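Local coordinates for protein aminotransferase AspB (Helicobacter pylori 26695, PDB 3EZS) that probably transfers amino groups between amino acids and keto acids as a pyridoxal 5'-phosphate-dependent class I/II aminotransferase, at residues Gln68-Arg74 and Trp276-Arg280; Leu190-Glu194 and Pro205-Leu209. All blocks are in the same frame, centred on the assembly; numbering follows the deposited sequence.

In the fold
From the N terminus, after two short helices, helix 62-76 carries residues 68-74 of contact 1. The first strands of the seven-stranded mixed sheet come next, among them strand 189-193. Just after it, contact 2 closes a short loop by bringing residues 205-209 back to residues 190-194. Strands 223-228 and 241-245 follow. Residues 276-280, the end of helix 266-277 and the turn after it, then return to helix 62-76 and close contact 1. Contact 2 is therefore nested within the long loop of contact 1. Their centres lie about 17 Å apart. They also touch directly: Phe72 CZ of helix 62-76 packs 3.7 Å from Ser207 OG.

Contact 1: residues Gln68-Arg74 and Trp276-Arg280; sequences QRGFFKR and WLDDR
The Trp276 indole carries Gln68 CG over one face, and the Phe71 ring carries Trp276 CZ3 over one of its own. Trp276 O lies at the edge of the Arg74 guanidinium, in its plane, while Phe71 CA lies over one face of that group and Leu277 O over the other. Gln68 CG makes a CH-pi contact, 3.7 Å from the centroid of the five-membered ring. The amide beyond it stands steeply to the indole. Its NE2 approaches Trp276 NE1, but both are donors. They bond instead to Gly241 O and Ser240 OG respectively, and Gln68 OE1 bonds to Ser87 OG. The Phe71 and Trp276 rings meet obliquely, their planes 54° apart, and Phe71 CD2 comes to 3.5 Å from Trp276 CZ3.

The contact joins the side of helix 62-76 to the C-terminal end of helix 266-277 and the turn into helix 280-299. Phe242 of strand 241-245 packs against Gln68, Phe71 and Trp276, placing this aromatic cluster against the mixed sheet.

At the outer end, Arg74 grips Asp279 side-on in a two-nitrogen salt bridge. Arg74 NE reaches Asp279 OD2 at 2.9 Å, on its syn side but tilted out of the carboxylate plane, and Arg74 NH2 meets Asp279 OD1 at 3.0 Å from above that plane. The two flat groups are thus not coplanar. A bend at chi3 (-54°) turns the guanidinium back along its helix. There NH2 also donates to Trp276 O at 2.9 Å, a fairly straight bond at 157°. Asp279 OD1 has a second cationic partner in Arg232.

Contact 2: residues Leu190-Glu194 and Pro205-Leu209; sequences LINDE and PPSLL. With EDO (1,2-ethanediol), chain F.
Strand 189-193, helix 208-214 and strand 223-228 form a beta-alpha-beta unit, and this buried contact fastens the end of its first strand to the start of its helix. Glu194 reaches across with an extended side chain and accepts from two successive residues. Ser207 OG donates to Glu194 OE1 at 2.8 Å, and Leu208 N donates to Glu194 OE2 at 2.8 Å. Each Glu194 oxygen accepts through its syn lone pair, and the backbone bond is nearly straight at 169°. Glu194 OE2 takes a further bond on its anti side from Asn192 ND2, at 2.9 Å. Three donors therefore fix the rotation of the carboxylate, and the amide of the helix start would probably favour its charge.

Ser207 is the N-cap of helix 208-214. Its OG lies anti to its own backbone N (chi1 173°), where it can accept from Leu209 N at 3.2 Å while donating to Glu194. Beside this polar grip, Leu208 CD2 packs 3.7 Å from Asn192 CB and 3.9 Å from Leu190 CG. Val223 and Val225 of the neighbouring strand and Leu176 and Val180 of helix 173-186 also touch Leu208.

Asp193 points to the other side of the strand and bonds to Tyr121 OH, and a 1,2-ethanediol lies close by. In fold type I aminotransferases an aspartate at the end of this strand pairs with the pyridine nitrogen of the cofactor, and Asp193 probably corresponds to it.

Contact 1: residues Gln68-Arg74 and Trp276-Arg280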
loop_
_atom_site.group_PDB
_atom_site.type_symbol
_atom_site.label_atom_id
_atom_site.label_comp_id
_atom_site.label_asym_id
_atom_site.label_seq_id
_atom_site.Cartn_x
_atom_site.Cartn_y
_atom_site.Cartn_z
ATOM N N GLN A 68 -3.425 -14.990 12.307
ATOM C CA GLN A 68 -2.023 -14.595 12.431
ATOM C C GLN A 68 -1.531 -14.747 13.876
ATOM O O GLN A 68 -0.392 -15.176 14.120
ATOM C CB GLN A 68 -1.825 -13.179 11.895
ATOM C CG GLN A 68 -1.995 -13.086 10.363
ATOM C CD GLN A 68 -1.830 -11.673 9.824
ATOM O OE1 GLN A 68 -2.255 -10.708 10.458
ATOM N NE2 GLN A 68 -1.236 -11.549 8.635
ATOM N N ARG A 69 -2.386 -14.384 14.835
ATOM C CA ARG A 69 -2.049 -14.565 16.239
ATOM C C ARG A 69 -1.898 -16.062 16.559
ATOM O O ARG A 69 -0.981 -16.455 17.278
ATOM C CB ARG A 69 -3.087 -13.920 17.160
ATOM C CG ARG A 69 -3.147 -12.407 17.030
ATOM C CD ARG A 69 -3.824 -11.736 18.230
ATOM N NE ARG A 69 -5.210 -12.156 18.404
ATOM C CZ ARG A 69 -6.249 -11.668 17.729
ATOM N NH1 ARG A 69 -6.091 -10.724 16.810
ATOM N NH2 ARG A 69 -7.460 -12.137 17.972
ATOM N N GLY A 70 -2.795 -16.888 16.030
ATOM C CA GLY A 70 -2.729 -18.340 16.248
ATOM C C GLY A 70 -1.400 -18.905 15.766
ATOM O O GLY A 70 -0.773 -19.717 16.450
ATOM N N PHE A 71 -0.978 -18.450 14.587
ATOM C CA PHE A 71 0.336 -18.797 14.040
ATOM C C PHE A 71 1.466 -18.462 15.021
ATOM O O PHE A 71 2.336 -19.303 15.291
ATOM C CB PHE A 71 0.599 -18.091 12.694
ATOM C CG PHE A 71 2.045 -18.135 12.285
ATOM C CD1 PHE A 71 2.613 -19.322 11.849
ATOM C CD2 PHE A 71 2.845 -17.017 12.399
ATOM C CE1 PHE A 71 3.927 -19.383 11.535
ATOM C CE2 PHE A 71 4.163 -17.076 12.087
ATOM C CZ PHE A 71 4.705 -18.261 11.623
ATOM N N PHE A 72 1.450 -17.247 15.562
ATOM C CA PHE A 72 2.504 -16.801 16.481
ATOM C C PHE A 72 2.542 -17.665 17.751
ATOM O O PHE A 72 3.625 -17.992 18.254
ATOM C CB PHE A 72 2.372 -15.317 16.816
ATOM C CG PHE A 72 3.670 -14.669 17.167
ATOM C CD1 PHE A 72 4.468 -14.130 16.175
ATOM C CD2 PHE A 72 4.118 -14.636 18.467
ATOM C CE1 PHE A 72 5.667 -13.552 16.481
ATOM C CE2 PHE A 72 5.320 -14.059 18.771
ATOM C CZ PHE A 72 6.097 -13.520 17.782
ATOM N N LYS A 73 1.364 -18.055 18.236
ATOM C CA LYS A 73 1.250 -18.937 19.389
ATOM C C LYS A 73 1.832 -20.316 19.113
ATOM O O LYS A 73 2.677 -20.773 19.858
ATOM C CB LYS A 73 -0.217 -19.063 19.835
ATOM C CG LYS A 73 -0.425 -19.896 21.106
ATOM C CD LYS A 73 -1.903 -19.955 21.528
ATOM N N ARG A 74 1.392 -20.977 18.051
ATOM C CA ARG A 74 1.921 -22.286 17.707
ATOM C C ARG A 74 3.414 -22.263 17.453
ATOM O O ARG A 74 4.138 -23.158 17.888
ATOM C CB ARG A 74 1.268 -22.824 16.443
ATOM C CG ARG A 74 -0.232 -23.134 16.536
ATOM C CD ARG A 74 -0.642 -23.975 15.318
ATOM N NE ARG A 74 -0.257 -23.343 14.057
ATOM C CZ ARG A 74 -0.979 -22.430 13.403
ATOM N NH1 ARG A 74 -2.140 -21.977 13.873
ATOM N NH2 ARG A 74 -0.526 -21.949 12.259
ATOM N N TRP A 276 -2.295 -19.028 6.885
ATOM C CA TRP A 276 -1.772 -18.852 8.249
ATOM C C TRP A 276 -2.261 -19.906 9.234
ATOM O O TRP A 276 -1.588 -20.157 10.213
ATOM C CB TRP A 276 -2.077 -17.459 8.813
ATOM C CG TRP A 276 -1.280 -16.299 8.222
ATOM C CD1 TRP A 276 -1.756 -15.305 7.426
ATOM C CD2 TRP A 276 0.124 -16.018 8.414
ATOM N NE1 TRP A 276 -0.744 -14.423 7.110
ATOM C CE2 TRP A 276 0.419 -14.843 7.691
ATOM C CE3 TRP A 276 1.162 -16.660 9.104
ATOM C CZ2 TRP A 276 1.704 -14.270 7.666
ATOM C CZ3 TRP A 276 2.456 -16.094 9.058
ATOM C CH2 TRP A 276 2.695 -14.899 8.364
ATOM N N LEU A 277 -3.443 -20.473 8.997
ATOM C CA LEU A 277 -4.008 -21.503 9.856
ATOM C C LEU A 277 -3.322 -22.880 9.720
ATOM O O LEU A 277 -3.420 -23.708 10.623
ATOM C CB LEU A 277 -5.496 -21.691 9.541
ATOM C CG LEU A 277 -6.544 -20.648 9.923
ATOM C CD1 LEU A 277 -7.847 -20.798 9.096
ATOM C CD2 LEU A 277 -6.843 -20.701 11.433
ATOM N N ASP A 278 -2.651 -23.118 8.594
ATOM C CA ASP A 278 -2.048 -24.420 8.306
ATOM C C ASP A 278 -0.526 -24.421 8.371
ATOM O O ASP A 278 0.131 -23.476 7.878
ATOM C CB ASP A 278 -2.448 -24.850 6.901
ATOM C CG ASP A 278 -1.837 -26.166 6.508
ATOM O OD1 ASP A 278 -2.195 -27.185 7.121
ATOM O OD2 ASP A 278 -1.006 -26.184 5.586
ATOM N N ASP A 279 0.024 -25.484 8.967
ATOM C CA ASP A 279 1.476 -25.667 9.090
ATOM C C ASP A 279 2.059 -26.718 8.141
ATOM O O ASP A 279 3.250 -26.709 7.869
ATOM C CB ASP A 279 1.834 -26.058 10.530
ATOM C CG ASP A 279 1.609 -24.920 11.529
ATOM O OD1 ASP A 279 1.588 -23.744 11.130
ATOM O OD2 ASP A 279 1.450 -25.210 12.717
ATOM N N ARG A 280 1.217 -27.588 7.618
ATOM C CA ARG A 280 1.647 -28.679 6.765
ATOM C C ARG A 280 2.334 -28.225 5.525
ATOM O O ARG A 280 3.443 -28.675 5.246
ATOM C CB ARG A 280 0.459 -29.532 6.356
ATOM C CG ARG A 280 -0.125 -30.289 7.494
ATOM C CD ARG A 280 -1.447 -30.911 7.111
ATOM N NE ARG A 280 -1.965 -31.636 8.260
ATOM C CZ ARG A 280 -3.200 -32.105 8.385
ATOM N NH1 ARG A 280 -4.112 -31.932 7.428
ATOM N NH2 ARG A 280 -3.526 -32.734 9.501
#

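Contact 2: residues Leu190-Glu194 and Pro205-Leu209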
loop_
_atom_site.group_PDB
_atom_site.type_symbol
_atom_site.label_atom_id
_atom_site.label_comp_id
_atom_site.label_asym_id
_atom_site.label_seq_id
_atom_site.Cartn_x
_atom_site.Cartn_y
_atom_site.Cartn_z
ATOM N N LEU A 190 13.500 -0.963 18.800
ATOM C CA LEU A 190 14.191 -2.118 18.249
ATOM C C LEU A 190 13.239 -3.007 17.457
ATOM O O LEU A 190 12.243 -3.459 17.992
ATOM C CB LEU A 190 14.780 -2.948 19.395
ATOM C CG LEU A 190 15.565 -4.224 19.032
ATOM C CD1 LEU A 190 16.860 -3.909 18.264
ATOM C CD2 LEU A 190 15.853 -5.012 20.302
ATOM N N ILE A 191 13.574 -3.274 16.199
ATOM C CA ILE A 191 12.755 -4.115 15.322
ATOM C C ILE A 191 13.572 -5.274 14.764
ATOM O O ILE A 191 14.742 -5.107 14.455
ATOM C CB ILE A 191 12.287 -3.309 14.066
ATOM C CG1 ILE A 191 11.345 -2.169 14.448
ATOM C CG2 ILE A 191 11.610 -4.216 13.038
ATOM C CD1 ILE A 191 11.076 -1.227 13.249
ATOM N N ASN A 192 12.962 -6.447 14.637
ATOM C CA ASN A 192 13.595 -7.528 13.914
ATOM C C ASN A 192 12.724 -7.881 12.698
ATOM O O ASN A 192 11.520 -8.121 12.822
ATOM C CB ASN A 192 13.831 -8.761 14.785
ATOM C CG ASN A 192 14.686 -9.834 14.079
ATOM O OD1 ASN A 192 15.500 -9.531 13.210
ATOM N ND2 ASN A 192 14.504 -11.090 14.474
ATOM N N ASP A 193 13.335 -7.829 11.521
ATOM C CA ASP A 193 12.722 -8.273 10.280
ATOM C C ASP A 193 12.829 -9.793 10.364
ATOM O O ASP A 193 13.898 -10.365 10.127
ATOM C CB ASP A 193 13.511 -7.708 9.108
ATOM C CG ASP A 193 13.078 -8.257 7.761
ATOM O OD1 ASP A 193 12.284 -9.211 7.699
ATOM O OD2 ASP A 193 13.574 -7.721 6.752
ATOM N N GLU A 194 11.725 -10.441 10.735
ATOM C CA GLU A 194 11.696 -11.894 10.929
ATOM C C GLU A 194 11.091 -12.670 9.761
ATOM O O GLU A 194 10.491 -13.735 9.954
ATOM C CB GLU A 194 10.963 -12.218 12.243
ATOM C CG GLU A 194 11.697 -11.679 13.418
ATOM C CD GLU A 194 11.189 -12.119 14.777
ATOM O OE1 GLU A 194 10.038 -12.598 14.940
ATOM O OE2 GLU A 194 11.994 -11.969 15.702
ATOM N N PRO A 205 14.656 -20.835 14.445
ATOM C CA PRO A 205 15.264 -19.646 15.051
ATOM C C PRO A 205 14.324 -18.941 16.049
ATOM O O PRO A 205 13.104 -18.994 15.911
ATOM C CB PRO A 205 15.515 -18.741 13.852
ATOM C CG PRO A 205 14.424 -19.113 12.893
ATOM C CD PRO A 205 14.328 -20.610 13.022
ATOM N N PRO A 206 14.888 -18.277 17.060
ATOM C CA PRO A 206 14.008 -17.619 18.007
ATOM C C PRO A 206 13.504 -16.250 17.548
ATOM O O PRO A 206 14.194 -15.539 16.795
ATOM C CB PRO A 206 14.891 -17.461 19.230
ATOM C CG PRO A 206 16.290 -17.379 18.693
ATOM C CD PRO A 206 16.311 -18.112 17.395
ATOM N N SER A 207 12.289 -15.897 17.966
ATOM C CA SER A 207 11.771 -14.546 17.719
ATOM C C SER A 207 12.323 -13.610 18.786
ATOM O O SER A 207 12.584 -14.017 19.904
ATOM C CB SER A 207 10.255 -14.498 17.799
ATOM O OG SER A 207 9.783 -13.167 17.708
ATOM N N LEU A 208 12.486 -12.349 18.425
ATOM C CA LEU A 208 12.905 -11.308 19.361
ATOM C C LEU A 208 11.871 -11.125 20.500
ATOM O O LEU A 208 12.218 -10.650 21.594
ATOM C CB LEU A 208 13.136 -9.987 18.577
ATOM C CG LEU A 208 13.524 -8.693 19.300
ATOM C CD1 LEU A 208 14.817 -8.854 20.138
ATOM C CD2 LEU A 208 13.660 -7.525 18.297
ATOM N N LEU A 209 10.601 -11.466 20.253
ATOM C CA LEU A 209 9.580 -11.370 21.322
ATOM C C LEU A 209 9.775 -12.459 22.386
ATOM O O LEU A 209 9.351 -12.290 23.556
ATOM C CB LEU A 209 8.142 -11.357 20.778
ATOM C CG LEU A 209 7.738 -10.239 19.798
ATOM C CD1 LEU A 209 6.206 -10.156 19.666
ATOM C CD2 LEU A 209 8.289 -8.881 20.224
HETATM C C1 EDO F . 14.650 -9.840 2.655
HETATM O O1 EDO F . 13.289 -10.246 2.433
HETATM C C2 EDO F . 14.730 -9.047 3.973
HETATM O O2 EDO F . 15.032 -9.818 5.134
#